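Local coordinates for protein tyrosinase (Aspergillus oryzae, PDB 3W6W) that probably oxidises phenols and catechols to quinones at a dinuclear copper centre once matured from the copper-loaded pro-enzyme form described here, at residues 475-480 with 538-543; 581-586 with 603-608; 199-204 with 234-239. All coordinates share one frame; numbering follows the deposited sequence.

Contact 1. Residues 475-480 with 538-543; sequences SIRYSR and LSVSQL
Residues 475-480 and 538-543 form an antiparallel beta pairing, largely buried, in the C-terminal domain of the pro-tyrosinase, and it shows how a regular backbone ladder can present two different faces. Ile476 with Ser541 and Tyr478 with Ser539 are the hydrogen-bonded pairs; at the second, Ser539 N meets Tyr478 O at 2.8 Å. Between them the non-hydrogen-bonded pair Arg477 and Val540 brings its CA atoms to 4.5 Å.

On the face of Tyr478 and Ser539, the phenol ring lies across the neighbouring strand. CG of Tyr478 sits between the backbone N and the carbonyl carbon (chi1 64°), a position that swings the ring over Ser539, whose CB makes a CH-pi contact 3.8 Å from the ring centroid. Ser539 OG is held by Asn99, and a water 2.6 Å from Ser539 OG also accepts from Arg480 N. Further along this face, Ile476 CD1 reaches Leu543 CG at 4.0 Å.

The other face carries Arg477. Its methylenes run alongside Val540, CG to CG1 at 3.8 Å, and its CD touches Leu538 CD1; the guanidinium then goes on to a salt bridge with Glu581 and a cation-pi contact with Tyr306.

Ile476 and Tyr478 pack against strands 488-494 and 510-516. Within the mixed sheet, strand 470-479 lies between 538-544 and 581-588, while strand 305-306 flanks 538-544 on its far side, its Tyr306 bonded through the backbone to Leu538.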
ATOM      1  N   SER A 475     -29.645  14.876   3.837  1.00 15.50           N
ATOM      2  CA  SER A 475     -30.405  13.647   3.629  1.00 16.07           C
ATOM      3  C   SER A 475     -30.101  13.123   2.235  1.00 16.17           C
ATOM      4  O   SER A 475     -29.944  13.908   1.297  1.00 16.12           O
ATOM      5  CB  SER A 475     -31.909  13.900   3.768  1.00 16.52           C
ATOM      6  OG  SER A 475     -32.351  14.896   2.868  1.00 16.60           O
ATOM      7  N   ILE A 476     -30.010  11.803   2.105  1.00 15.43           N
ATOM      8  CA  ILE A 476     -29.692  11.176   0.831  1.00 15.56           C
ATOM      9  C   ILE A 476     -30.602   9.973   0.624  1.00 16.18           C
ATOM     10  O   ILE A 476     -30.601   9.042   1.427  1.00 16.20           O
ATOM     11  CB  ILE A 476     -28.211  10.696   0.754  1.00 14.95           C
ATOM     12  CG1 ILE A 476     -27.231  11.841   1.030  1.00 14.06           C
ATOM     13  CG2 ILE A 476     -27.921  10.074  -0.608  1.00 15.30           C
ATOM     14  CD1 ILE A 476     -26.838  11.993   2.496  1.00 13.56           C
ATOM     15  N   ARG A 477     -31.376   9.984  -0.454  1.00 16.80           N
ATOM     16  CA  ARG A 477     -32.232   8.845  -0.775  1.00 17.15           C
ATOM     17  C   ARG A 477     -31.937   8.408  -2.204  1.00 17.31           C
ATOM     18  O   ARG A 477     -31.900   9.235  -3.120  1.00 17.43           O
ATOM     19  CB  ARG A 477     -33.716   9.192  -0.579  1.00 17.33           C
ATOM     20  CG  ARG A 477     -34.654   8.001  -0.781  1.00 17.45           C
ATOM     21  CD  ARG A 477     -36.014   8.226  -0.121  1.00 17.45           C
ATOM     22  NE  ARG A 477     -36.761   9.311  -0.752  1.00 17.61           N
ATOM     23  CZ  ARG A 477     -37.816   9.911  -0.209  1.00 18.36           C
ATOM     24  NH1 ARG A 477     -38.269   9.538   0.978  1.00 18.56           N
ATOM     25  NH2 ARG A 477     -38.416  10.895  -0.853  1.00 19.09           N
ATOM     26  N   TYR A 478     -31.710   7.112  -2.389  1.00 18.32           N
ATOM     27  CA  TYR A 478     -31.222   6.587  -3.658  1.00 18.38           C
ATOM     28  C   TYR A 478     -31.752   5.177  -3.874  1.00 18.28           C
ATOM     29  O   TYR A 478     -32.354   4.600  -2.971  1.00 18.16           O
ATOM     30  CB  TYR A 478     -29.682   6.582  -3.690  1.00 18.09           C
ATOM     31  CG  TYR A 478     -29.050   5.671  -2.662  1.00 17.60           C
ATOM     32  CD1 TYR A 478     -28.868   6.097  -1.353  1.00 17.45           C
ATOM     33  CD2 TYR A 478     -28.625   4.389  -2.998  1.00 17.13           C
ATOM     34  CE1 TYR A 478     -28.294   5.272  -0.399  1.00 17.02           C
ATOM     35  CE2 TYR A 478     -28.046   3.547  -2.045  1.00 16.44           C
ATOM     36  CZ  TYR A 478     -27.879   3.999  -0.747  1.00 16.41           C
ATOM     37  OH  TYR A 478     -27.319   3.177   0.204  1.00 15.76           O
ATOM     38  N   SER A 479     -31.505   4.621  -5.058  1.00 22.34           N
ATOM     39  CA  SER A 479     -31.845   3.225  -5.334  1.00 22.10           C
ATOM     40  C   SER A 479     -30.591   2.364  -5.416  1.00 21.59           C
ATOM     41  O   SER A 479     -29.684   2.649  -6.198  1.00 21.64           O
ATOM     42  CB  SER A 479     -32.629   3.100  -6.639  1.00 22.43           C
ATOM     43  OG  SER A 479     -32.694   1.743  -7.062  1.00 22.18           O
ATOM     44  N   ARG A 480     -30.548   1.302  -4.619  1.00 22.29           N
ATOM     45  CA  ARG A 480     -29.416   0.377  -4.593  0.65 21.65           C
ATOM     46  C   ARG A 480     -29.216  -0.266  -5.964  1.00 21.72           C
ATOM     47  O   ARG A 480     -28.120  -0.699  -6.312  1.00 21.37           O
ATOM     48  CB  ARG A 480     -29.666  -0.707  -3.535  0.65 21.24           C
ATOM     49  CG  ARG A 480     -28.492  -1.642  -3.234  0.65 20.50           C
ATOM     50  CD  ARG A 480     -28.708  -2.363  -1.900  0.65 20.28           C
ATOM     51  NE  ARG A 480     -27.648  -3.313  -1.563  0.65 19.64           N
ATOM     52  CZ  ARG A 480     -27.761  -4.636  -1.663  0.65 19.51           C
ATOM     53  NH1 ARG A 480     -28.885  -5.178  -2.112  0.65 19.88           N
ATOM     54  NH2 ARG A 480     -26.746  -5.425  -1.321  0.65 19.01           N
ATOM     55  N   LEU A 538     -36.264   1.901  -2.162  1.00 19.81           N
ATOM     56  CA  LEU A 538     -35.311   2.988  -1.942  1.00 19.57           C
ATOM     57  C   LEU A 538     -34.437   2.724  -0.720  1.00 19.47           C
ATOM     58  O   LEU A 538     -34.786   1.901   0.127  1.00 19.62           O
ATOM     59  CB  LEU A 538     -36.050   4.318  -1.758  1.00 19.71           C
ATOM     60  CG  LEU A 538     -36.891   4.759  -2.959  1.00 19.75           C
ATOM     61  CD1 LEU A 538     -37.693   6.017  -2.647  1.00 19.85           C
ATOM     62  CD2 LEU A 538     -35.965   4.992  -4.132  1.00 19.32           C
ATOM     63  N   SER A 539     -33.308   3.433  -0.649  1.00 16.45           N
ATOM     64  CA  SER A 539     -32.360   3.355   0.463  1.00 16.34           C
ATOM     65  C   SER A 539     -32.058   4.759   0.964  1.00 16.24           C
ATOM     66  O   SER A 539     -32.079   5.719   0.192  1.00 16.03           O
ATOM     67  CB  SER A 539     -31.063   2.685   0.011  1.00 15.99           C
ATOM     68  OG  SER A 539     -31.273   1.329  -0.336  1.00 15.91           O
ATOM     69  N   VAL A 540     -31.786   4.893   2.258  1.00 14.33           N
ATOM     70  CA  VAL A 540     -31.469   6.211   2.800  1.00 14.10           C
ATOM     71  C   VAL A 540     -30.188   6.223   3.622  1.00 13.83           C
ATOM     72  O   VAL A 540     -29.762   5.204   4.194  1.00 13.87           O
ATOM     73  CB  VAL A 540     -32.604   6.788   3.665  1.00 14.29           C
ATOM     74  CG1 VAL A 540     -33.826   7.113   2.815  1.00 14.49           C
ATOM     75  CG2 VAL A 540     -32.963   5.839   4.802  1.00 14.47           C
ATOM     76  N   SER A 541     -29.564   7.395   3.646  1.00 14.58           N
ATOM     77  CA  SER A 541     -28.450   7.682   4.530  1.00 14.23           C
ATOM     78  C   SER A 541     -28.509   9.156   4.915  1.00 13.64           C
ATOM     79  O   SER A 541     -29.344   9.919   4.430  1.00 13.58           O
ATOM     80  CB  SER A 541     -27.118   7.349   3.851  1.00 14.06           C
ATOM     81  OG  SER A 541     -26.028   7.469   4.760  1.00 13.78           O
ATOM     82  N   GLN A 542     -27.605   9.548   5.800  1.00 17.40           N
ATOM     83  CA  GLN A 542     -27.551  10.905   6.316  1.00 16.94           C
ATOM     84  C   GLN A 542     -26.098  11.278   6.549  1.00 16.61           C
ATOM     85  O   GLN A 542     -25.314  10.447   6.998  1.00 16.63           O
ATOM     86  CB  GLN A 542     -28.305  10.985   7.637  1.00 16.98           C
ATOM     87  CG  GLN A 542     -28.514  12.397   8.167  1.00 16.78           C
ATOM     88  CD  GLN A 542     -28.720  12.411   9.668  1.00 16.80           C
ATOM     89  OE1 GLN A 542     -27.769  12.556  10.436  1.00 16.74           O
ATOM     90  NE2 GLN A 542     -29.964  12.253  10.096  1.00 16.96           N
ATOM     91  N   LEU A 543     -25.744  12.524   6.243  1.00 14.52           N
ATOM     92  CA  LEU A 543     -24.408  13.040   6.524  1.00 14.47           C
ATOM     93  C   LEU A 543     -24.455  14.257   7.433  1.00 14.77           C
ATOM     94  O   LEU A 543     -25.361  15.086   7.308  1.00 14.93           O
ATOM     95  CB  LEU A 543     -23.697  13.437   5.231  1.00 14.44           C
ATOM     96  CG  LEU A 543     -23.322  12.309   4.279  1.00 14.29           C
ATOM     97  CD1 LEU A 543     -22.809  12.859   2.943  1.00 14.29           C
ATOM     98  CD2 LEU A 543     -22.292  11.405   4.927  1.00 14.30           C
TER
HETATM   99  O   HOH W   1     -32.446   0.541  -2.577  1.00 17.13           O

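Contact 2. Residues 581-586 with 603-608; sequences EVALHK and YRRVAD
A classic beta bulge interrupts the antiparallel pairing of 581-586 with 603-608: Val606 and Ala607 both face Leu584. Leu584 O accepts a nearly straight bond from Val606 N at 2.8 Å, and a weak one from Ala607 N at 3.4 Å. Past the bulge the ladder resumes with two bonds between Lys586 and Arg604.

The compact part centres on Leu584. Its CG meets Val606 CG2 at 3.8 Å, its CB faces the methyl of Ala607, and Pro563 of the adjoining strand packs on both Leu584 and Ala607. On the other face, buried His585 lies beside the stem of Arg605, with ring and guanidinium planes 74° apart; its NE2 is bonded to Ser475, while ND1 is 2.8 Å from a water.

Solvent reaches the outer parts of both faces. On the Leu584 face, Lys586 and Arg604 run alongside each other, the lysine CD 3.7 Å from Arg604 NH2. Their like charges also come close, although each has a weak, long ion pair with a glutamate, Glu470 and Glu588 respectively. On the His585 face, Arg605 bends at chi3 (-54°), folding its guanidinium over the methyl of Ala583. There NH1, 3.4 Å from Ala583 CB, makes a salt bridge in the guanidinium plane to Asp608 OD1 at 2.9 Å.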
ATOM      1  N   GLU A 581     -31.944  11.874  -4.409  1.00 19.53           N
ATOM      2  CA  GLU A 581     -32.616  12.943  -3.687  1.00 20.27           C
ATOM      3  C   GLU A 581     -31.729  13.395  -2.541  1.00 20.38           C
ATOM      4  O   GLU A 581     -31.524  12.648  -1.589  1.00 21.74           O
ATOM      5  CB  GLU A 581     -33.959  12.457  -3.144  1.00 21.92           C
ATOM      6  CG  GLU A 581     -34.859  11.830  -4.188  1.00 23.90           C
ATOM      7  CD  GLU A 581     -36.062  11.163  -3.568  1.00 26.08           C
ATOM      8  OE1 GLU A 581     -36.913  11.899  -3.021  1.00 27.00           O
ATOM      9  OE2 GLU A 581     -36.177   9.911  -3.637  1.00 27.21           O
ATOM     10  N   VAL A 582     -31.203  14.610  -2.655  1.00 21.25           N
ATOM     11  CA  VAL A 582     -30.326  15.194  -1.652  1.00 20.12           C
ATOM     12  C   VAL A 582     -30.938  16.501  -1.152  1.00 20.29           C
ATOM     13  O   VAL A 582     -31.418  17.315  -1.940  1.00 20.13           O
ATOM     14  CB  VAL A 582     -28.916  15.483  -2.233  1.00 17.49           C
ATOM     15  CG1 VAL A 582     -28.027  16.166  -1.197  1.00 16.35           C
ATOM     16  CG2 VAL A 582     -28.262  14.195  -2.718  1.00 17.46           C
ATOM     17  N   ALA A 583     -30.949  16.701   0.158  1.00 17.58           N
ATOM     18  CA  ALA A 583     -31.379  17.978   0.711  1.00 18.46           C
ATOM     19  C   ALA A 583     -30.580  18.347   1.951  1.00 18.22           C
ATOM     20  O   ALA A 583     -30.076  17.479   2.665  1.00 17.75           O
ATOM     21  CB  ALA A 583     -32.868  17.958   1.018  1.00 19.89           C
ATOM     22  N   LEU A 584     -30.462  19.645   2.188  1.00 18.97           N
ATOM     23  CA  LEU A 584     -29.814  20.175   3.374  1.00 19.37           C
ATOM     24  C   LEU A 584     -30.892  20.630   4.349  1.00 20.69           C
ATOM     25  O   LEU A 584     -31.849  21.305   3.961  1.00 21.68           O
ATOM     26  CB  LEU A 584     -28.915  21.347   2.978  1.00 19.85           C
ATOM     27  CG  LEU A 584     -28.074  22.051   4.047  1.00 20.80           C
ATOM     28  CD1 LEU A 584     -27.060  21.075   4.637  1.00 20.04           C
ATOM     29  CD2 LEU A 584     -27.376  23.260   3.447  1.00 21.84           C
ATOM     30  N   HIS A 585     -30.730  20.266   5.612  1.00 21.00           N
ATOM     31  CA  HIS A 585     -31.687  20.602   6.653  1.00 22.38           C
ATOM     32  C   HIS A 585     -30.980  21.264   7.817  1.00 23.39           C
ATOM     33  O   HIS A 585     -29.825  20.950   8.107  1.00 23.06           O
ATOM     34  CB  HIS A 585     -32.401  19.346   7.137  1.00 22.42           C
ATOM     35  CG  HIS A 585     -32.903  18.485   6.023  1.00 21.70           C
ATOM     36  ND1 HIS A 585     -34.206  18.535   5.572  1.00 22.61           N
ATOM     37  CD2 HIS A 585     -32.270  17.569   5.253  1.00 20.51           C
ATOM     38  CE1 HIS A 585     -34.353  17.680   4.576  1.00 22.10           C
ATOM     39  NE2 HIS A 585     -33.193  17.086   4.359  1.00 20.75           N
ATOM     40  N   LYS A 586     -31.683  22.170   8.485  1.00 24.96           N
ATOM     41  CA  LYS A 586     -31.105  22.951   9.562  1.00 26.45           C
ATOM     42  C   LYS A 586     -31.996  22.876  10.792  1.00 27.87           C
ATOM     43  O   LYS A 586     -33.221  22.835  10.674  1.00 28.19           O
ATOM     44  CB  LYS A 586     -30.971  24.412   9.119  1.00 27.61           C
ATOM     45  CG  LYS A 586     -30.445  25.350  10.194  1.00 29.73           C
ATOM     46  CD  LYS A 586     -30.442  26.792   9.713  1.00 31.39           C
ATOM     47  CE  LYS A 586     -29.779  27.703  10.727  1.00 33.87           C
ATOM     48  NZ  LYS A 586     -29.711  29.115  10.244  1.00 35.99           N
ATOM     49  N   TYR A 603     -35.840  19.758  12.456  1.00 30.16           N
ATOM     50  CA  TYR A 603     -35.043  20.176  11.305  1.00 28.46           C
ATOM     51  C   TYR A 603     -35.953  20.721  10.211  1.00 28.17           C
ATOM     52  O   TYR A 603     -37.053  20.211  10.000  1.00 28.82           O
ATOM     53  CB  TYR A 603     -34.225  19.006  10.757  1.00 27.61           C
ATOM     54  CG  TYR A 603     -33.015  18.655  11.591  1.00 28.91           C
ATOM     55  CD1 TYR A 603     -33.137  17.872  12.731  1.00 30.66           C
ATOM     56  CD2 TYR A 603     -31.750  19.109  11.238  1.00 28.59           C
ATOM     57  CE1 TYR A 603     -32.030  17.549  13.500  1.00 31.99           C
ATOM     58  CE2 TYR A 603     -30.641  18.791  11.996  1.00 30.33           C
ATOM     59  CZ  TYR A 603     -30.787  18.010  13.125  1.00 31.94           C
ATOM     60  OH  TYR A 603     -29.688  17.689  13.886  1.00 33.27           O
ATOM     61  N   ARG A 604     -35.503  21.766   9.527  1.00 41.79           N
ATOM     62  CA  ARG A 604     -36.250  22.300   8.398  1.00 40.38           C
ATOM     63  C   ARG A 604     -35.388  22.269   7.137  1.00 38.34           C
ATOM     64  O   ARG A 604     -34.185  22.524   7.192  1.00 37.94           O
ATOM     65  CB  ARG A 604     -36.738  23.720   8.691  1.00 40.66           C
ATOM     66  CG  ARG A 604     -35.636  24.768   8.773  1.00 40.49           C
ATOM     67  CD  ARG A 604     -36.205  26.131   9.135  1.00 41.09           C
ATOM     68  NE  ARG A 604     -35.286  27.229   8.836  1.00 40.85           N
ATOM     69  CZ  ARG A 604     -34.364  27.693   9.676  1.00 42.28           C
ATOM     70  NH1 ARG A 604     -34.215  27.148  10.877  1.00 43.99           N
ATOM     71  NH2 ARG A 604     -33.583  28.704   9.313  1.00 42.05           N
ATOM     72  N   ARG A 605     -36.001  21.947   6.003  1.00 36.92           N
ATOM     73  CA  ARG A 605     -35.272  21.926   4.740  1.00 34.88           C
ATOM     74  C   ARG A 605     -34.880  23.344   4.325  1.00 34.04           C
ATOM     75  O   ARG A 605     -35.716  24.250   4.334  1.00 34.50           O
ATOM     76  CB  ARG A 605     -36.107  21.255   3.649  1.00 34.46           C
ATOM     77  CG  ARG A 605     -35.376  21.073   2.327  1.00 32.49           C
ATOM     78  CD  ARG A 605     -36.295  20.462   1.285  1.00 32.58           C
ATOM     79  NE  ARG A 605     -36.892  19.222   1.773  1.00 34.10           N
ATOM     80  CZ  ARG A 605     -36.778  18.045   1.169  1.00 33.99           C
ATOM     81  NH1 ARG A 605     -36.083  17.937   0.044  1.00 32.34           N
ATOM     82  NH2 ARG A 605     -37.359  16.971   1.692  1.00 35.60           N
ATOM     83  N   VAL A 606     -33.611  23.535   3.974  1.00 25.27           N
ATOM     84  CA  VAL A 606     -33.116  24.854   3.582  1.00 26.49           C
ATOM     85  C   VAL A 606     -32.526  24.892   2.167  1.00 26.02           C
ATOM     86  O   VAL A 606     -32.347  25.970   1.594  1.00 27.58           O
ATOM     87  CB  VAL A 606     -32.082  25.417   4.582  1.00 26.81           C
ATOM     88  CG1 VAL A 606     -32.729  25.679   5.935  1.00 28.01           C
ATOM     89  CG2 VAL A 606     -30.905  24.469   4.720  1.00 24.92           C
ATOM     90  N   ALA A 607     -32.225  23.728   1.604  1.00 24.20           N
ATOM     91  CA  ALA A 607     -31.777  23.667   0.214  1.00 23.89           C
ATOM     92  C   ALA A 607     -32.006  22.293  -0.389  1.00 22.50           C
ATOM     93  O   ALA A 607     -31.885  21.280   0.294  1.00 21.35           O
ATOM     94  CB  ALA A 607     -30.304  24.051   0.095  1.00 23.41           C
ATOM     95  N   ASP A 608     -32.319  22.268  -1.678  1.00 29.22           N
ATOM     96  CA  ASP A 608     -32.425  21.024  -2.418  1.00 28.72           C
ATOM     97  C   ASP A 608     -31.179  20.822  -3.254  1.00 27.21           C
ATOM     98  O   ASP A 608     -30.607  21.778  -3.775  1.00 26.91           O
ATOM     99  CB  ASP A 608     -33.670  21.020  -3.302  1.00 29.46           C
ATOM    100  CG  ASP A 608     -34.941  20.904  -2.497  1.00 30.94           C
ATOM    101  OD1 ASP A 608     -35.142  19.845  -1.859  1.00 31.79           O
ATOM    102  OD2 ASP A 608     -35.726  21.868  -2.492  1.00 32.26           O
TER
HETATM  103  O   HOH W   2     -34.038  17.393  -2.868  1.00 39.26           O
HETATM  104  O   HOH W   3     -36.498  18.934   7.148  1.00 31.75           O

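Contact 3. Residues 199-204 with 234-239; sequences RFQMQT and CQSTTK
The Arg199 guanidinium meets Ser236 OG at its edge, tilted 16° from the plane, and carries the side-chain amide carbon of Gln201 over one face. NH1 gives the bond to Ser236 OG, 2.9 Å long, and has a salt bridge to Asp253 as well; Ser236 OG in turn donates to Thr237 O, so the hydroxyl is both acceptor and donor. The amides of Gln201 and Gln235 are turned 32° apart, and their chains meet at CG, 3.6 Å from CG.

The backbones here have no regular secondary structure: two parts of one long irregular connection in the central tyrosinase domain, between strand 190-194 and helix 258-265, are joined by a single beta-like bridge, Gln201 with Ser236. Met202 N bonds to Gln235 O at 3.0 Å. Phe200 O takes Thr237 N, while Phe200 N bonds to the side-chain oxygen Thr237 OG1 at 3.0 Å; chi1 of 56° sets this oxygen between the threonine's own N and carbonyl carbon, facing Phe200.

Gln235 extends fully beyond CG, carrying its amide to the carbonyl of Met202. NE2 donates to Met202 O at 2.9 Å, in both the amide and the carbonyl planes, while OE1 bonds to Ser192 of the second subunit, whose Met178 packs on Gln201 and Gln235.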
ATOM      1  N   ARG A 199      -4.513 -11.021   5.793  1.00 11.20           N
ATOM      2  CA  ARG A 199      -5.122 -11.307   4.494  1.00 11.74           C
ATOM      3  C   ARG A 199      -5.475 -12.776   4.499  1.00 12.31           C
ATOM      4  O   ARG A 199      -5.039 -13.523   5.375  1.00 12.39           O
ATOM      5  CB  ARG A 199      -4.155 -11.025   3.338  1.00 11.92           C
ATOM      6  CG  ARG A 199      -2.818 -11.745   3.406  1.00 11.98           C
ATOM      7  CD  ARG A 199      -2.817 -13.142   2.831  1.00 12.92           C
ATOM      8  NE  ARG A 199      -1.438 -13.607   2.752  1.00 13.11           N
ATOM      9  CZ  ARG A 199      -0.592 -13.247   1.787  1.00 12.93           C
ATOM     10  NH1 ARG A 199      -1.015 -12.455   0.799  1.00 12.79           N
ATOM     11  NH2 ARG A 199       0.660 -13.696   1.786  1.00 13.02           N
ATOM     12  N   PHE A 200      -6.224 -13.182   3.486  1.00  8.03           N
ATOM     13  CA  PHE A 200      -6.469 -14.603   3.249  1.00  8.97           C
ATOM     14  C   PHE A 200      -5.960 -14.940   1.854  1.00 10.04           C
ATOM     15  O   PHE A 200      -6.324 -14.279   0.874  1.00 10.37           O
ATOM     16  CB  PHE A 200      -7.954 -14.928   3.385  1.00  9.19           C
ATOM     17  CG  PHE A 200      -8.316 -16.326   2.956  1.00 10.21           C
ATOM     18  CD1 PHE A 200      -7.814 -17.441   3.636  1.00 10.25           C
ATOM     19  CD2 PHE A 200      -9.186 -16.532   1.901  1.00 11.23           C
ATOM     20  CE1 PHE A 200      -8.150 -18.726   3.242  1.00 10.97           C
ATOM     21  CE2 PHE A 200      -9.538 -17.829   1.514  1.00 11.97           C
ATOM     22  CZ  PHE A 200      -9.015 -18.918   2.184  1.00 11.70           C
ATOM     23  N   GLN A 201      -5.079 -15.934   1.775  1.00 20.26           N
ATOM     24  CA  GLN A 201      -4.437 -16.299   0.521  1.00 20.80           C
ATOM     25  C   GLN A 201      -4.585 -17.783   0.267  1.00 21.67           C
ATOM     26  O   GLN A 201      -4.362 -18.606   1.158  1.00 21.53           O
ATOM     27  CB  GLN A 201      -2.950 -15.949   0.526  1.00 19.90           C
ATOM     28  CG  GLN A 201      -2.275 -16.287  -0.791  1.00 20.11           C
ATOM     29  CD  GLN A 201      -0.870 -15.784  -0.864  1.00 19.28           C
ATOM     30  OE1 GLN A 201      -0.587 -14.788  -1.537  1.00 18.79           O
ATOM     31  NE2 GLN A 201       0.032 -16.467  -0.171  1.00 19.21           N
ATOM     32  N   MET A 202      -4.970 -18.112  -0.954  1.00 15.38           N
ATOM     33  CA  MET A 202      -5.095 -19.498  -1.358  0.74 15.76           C
ATOM     34  C   MET A 202      -3.886 -19.895  -2.189  1.00 15.52           C
ATOM     35  O   MET A 202      -3.052 -19.060  -2.485  1.00 15.01           O
ATOM     36  CB  MET A 202      -6.388 -19.655  -2.121  0.74 16.52           C
ATOM     37  CG  MET A 202      -7.490 -18.953  -1.366  0.74 16.57           C
ATOM     38  SD  MET A 202      -9.095 -19.519  -1.895  0.74 17.14           S
ATOM     39  CE  MET A 202      -9.098 -21.231  -1.335  0.74 16.72           C
ATOM     40  N   GLN A 203      -3.783 -21.167  -2.558  1.00 18.24           N
ATOM     41  CA  GLN A 203      -2.583 -21.648  -3.232  0.50 17.96           C
ATOM     42  C   GLN A 203      -2.570 -21.332  -4.728  1.00 18.13           C
ATOM     43  O   GLN A 203      -1.523 -21.382  -5.378  1.00 17.72           O
ATOM     44  CB  GLN A 203      -2.386 -23.145  -2.978  0.50 18.08           C
ATOM     45  CG  GLN A 203      -1.948 -23.471  -1.554  0.50 17.74           C
ATOM     46  CD  GLN A 203      -3.060 -24.067  -0.709  0.50 18.01           C
ATOM     47  OE1 GLN A 203      -4.216 -24.135  -1.136  0.50 18.43           O
ATOM     48  NE2 GLN A 203      -2.710 -24.521   0.493  0.50 17.72           N
ATOM     49  N   THR A 204      -3.736 -21.003  -5.276  1.00 14.90           N
ATOM     50  CA  THR A 204      -3.840 -20.651  -6.689  1.00 15.09           C
ATOM     51  C   THR A 204      -4.770 -19.455  -6.803  1.00 15.44           C
ATOM     52  O   THR A 204      -5.407 -19.074  -5.815  1.00 15.62           O
ATOM     53  CB  THR A 204      -4.438 -21.797  -7.518  1.00 15.61           C
ATOM     54  OG1 THR A 204      -5.747 -22.094  -7.018  1.00 16.16           O
ATOM     55  CG2 THR A 204      -3.584 -23.054  -7.431  1.00 15.70           C
ATOM     56  N   CYS A 234      -7.175 -12.917  -8.417  1.00 13.00           N
ATOM     57  CA  CYS A 234      -6.518 -12.754  -7.116  1.00 12.81           C
ATOM     58  C   CYS A 234      -6.315 -14.092  -6.461  1.00 12.66           C
ATOM     59  O   CYS A 234      -7.217 -14.918  -6.448  1.00 12.12           O
ATOM     60  CB  CYS A 234      -7.394 -11.947  -6.175  1.00 11.70           C
ATOM     61  SG  CYS A 234      -7.738 -10.260  -6.710  1.00 11.61           S
ATOM     62  N   GLN A 235      -5.136 -14.280  -5.891  1.00 15.37           N
ATOM     63  CA  GLN A 235      -4.848 -15.411  -5.040  1.00 15.16           C
ATOM     64  C   GLN A 235      -5.051 -14.980  -3.580  1.00 14.35           C
ATOM     65  O   GLN A 235      -5.500 -15.770  -2.743  1.00 13.68           O
ATOM     66  CB  GLN A 235      -3.416 -15.867  -5.336  1.00 15.57           C
ATOM     67  CG  GLN A 235      -2.774 -16.757  -4.352  1.00 15.32           C
ATOM     68  CD  GLN A 235      -1.346 -17.147  -4.768  1.00 15.43           C
ATOM     69  OE1 GLN A 235      -0.711 -16.514  -5.639  1.00 15.56           O
ATOM     70  NE2 GLN A 235      -0.840 -18.183  -4.143  1.00 15.33           N
ATOM     71  N   SER A 236      -4.736 -13.713  -3.290  1.00 11.32           N
ATOM     72  CA  SER A 236      -4.904 -13.128  -1.964  1.00 10.10           C
ATOM     73  C   SER A 236      -5.977 -12.043  -1.964  1.00  9.35           C
ATOM     74  O   SER A 236      -6.182 -11.342  -2.968  1.00  9.64           O
ATOM     75  CB  SER A 236      -3.573 -12.493  -1.501  1.00  9.80           C
ATOM     76  OG  SER A 236      -3.690 -11.875  -0.214  1.00  8.97           O
ATOM     77  N   THR A 237      -6.637 -11.878  -0.819  1.00  9.64           N
ATOM     78  CA  THR A 237      -7.503 -10.730  -0.612  1.00  9.02           C
ATOM     79  C   THR A 237      -6.605  -9.475  -0.618  1.00  9.02           C
ATOM     80  O   THR A 237      -5.408  -9.549  -0.310  1.00  9.21           O
ATOM     81  CB  THR A 237      -8.291 -10.847   0.706  1.00  8.33           C
ATOM     82  OG1 THR A 237      -7.382 -11.017   1.799  1.00  8.27           O
ATOM     83  CG2 THR A 237      -9.249 -12.044   0.666  1.00  8.19           C
ATOM     84  N   THR A 238      -7.170  -8.325  -0.975  1.00  8.73           N
ATOM     85  CA  THR A 238      -6.377  -7.102  -1.095  1.00  8.72           C
ATOM     86  C   THR A 238      -7.211  -5.899  -0.678  1.00  8.35           C
ATOM     87  O   THR A 238      -8.439  -5.941  -0.746  1.00  8.22           O
ATOM     88  CB  THR A 238      -5.863  -6.924  -2.547  1.00  9.25           C
ATOM     89  OG1 THR A 238      -5.057  -5.751  -2.643  1.00  9.13           O
ATOM     90  CG2 THR A 238      -7.026  -6.779  -3.546  1.00  9.53           C
ATOM     91  N   LYS A 239      -6.523  -4.867  -0.201  1.00  9.45           N
ATOM     92  CA  LYS A 239      -7.130  -3.570   0.083  1.00  9.31           C
ATOM     93  C   LYS A 239      -6.471  -2.585  -0.862  1.00  9.38           C
ATOM     94  O   LYS A 239      -5.261  -2.387  -0.806  1.00  9.47           O
ATOM     95  CB  LYS A 239      -6.887  -3.146   1.536  1.00  9.47           C
ATOM     96  CG  LYS A 239      -7.469  -4.100   2.579  1.00  9.52           C
ATOM     97  CD  LYS A 239      -6.911  -3.738   3.973  1.00 10.05           C
ATOM     98  CE  LYS A 239      -7.415  -4.652   5.071  1.00  9.88           C
ATOM     99  NZ  LYS A 239      -7.075  -6.076   4.815  1.00  9.45           N
TER
HETATM  100  O   HOH W   4       0.761 -20.294  -4.054  1.00 19.14           O

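In the fold
Along the chain contact 3 comes first, within the central copper-binding domain, followed by contact 1 and then contact 2. Contacts 1 and 2 belong to one mixed sheet: their centres are 13 Å apart, and the adjacent strands 470-479 and 581-588 bring them into touch. Contact 3 lies on the opposite side of the chain's centre, its centre 33 Å from that of contact 1 and 44 Å from that of contact 2. The sheet runs through the C-terminal part and takes in strand 305-306, from the central-domain range, at one edge. In the conformer modelled, the Arg480 side chain of contact 1 is about 8 Å from a copper ion, whereas contact 3 ties together two parts of one long loop region where the second subunit packs.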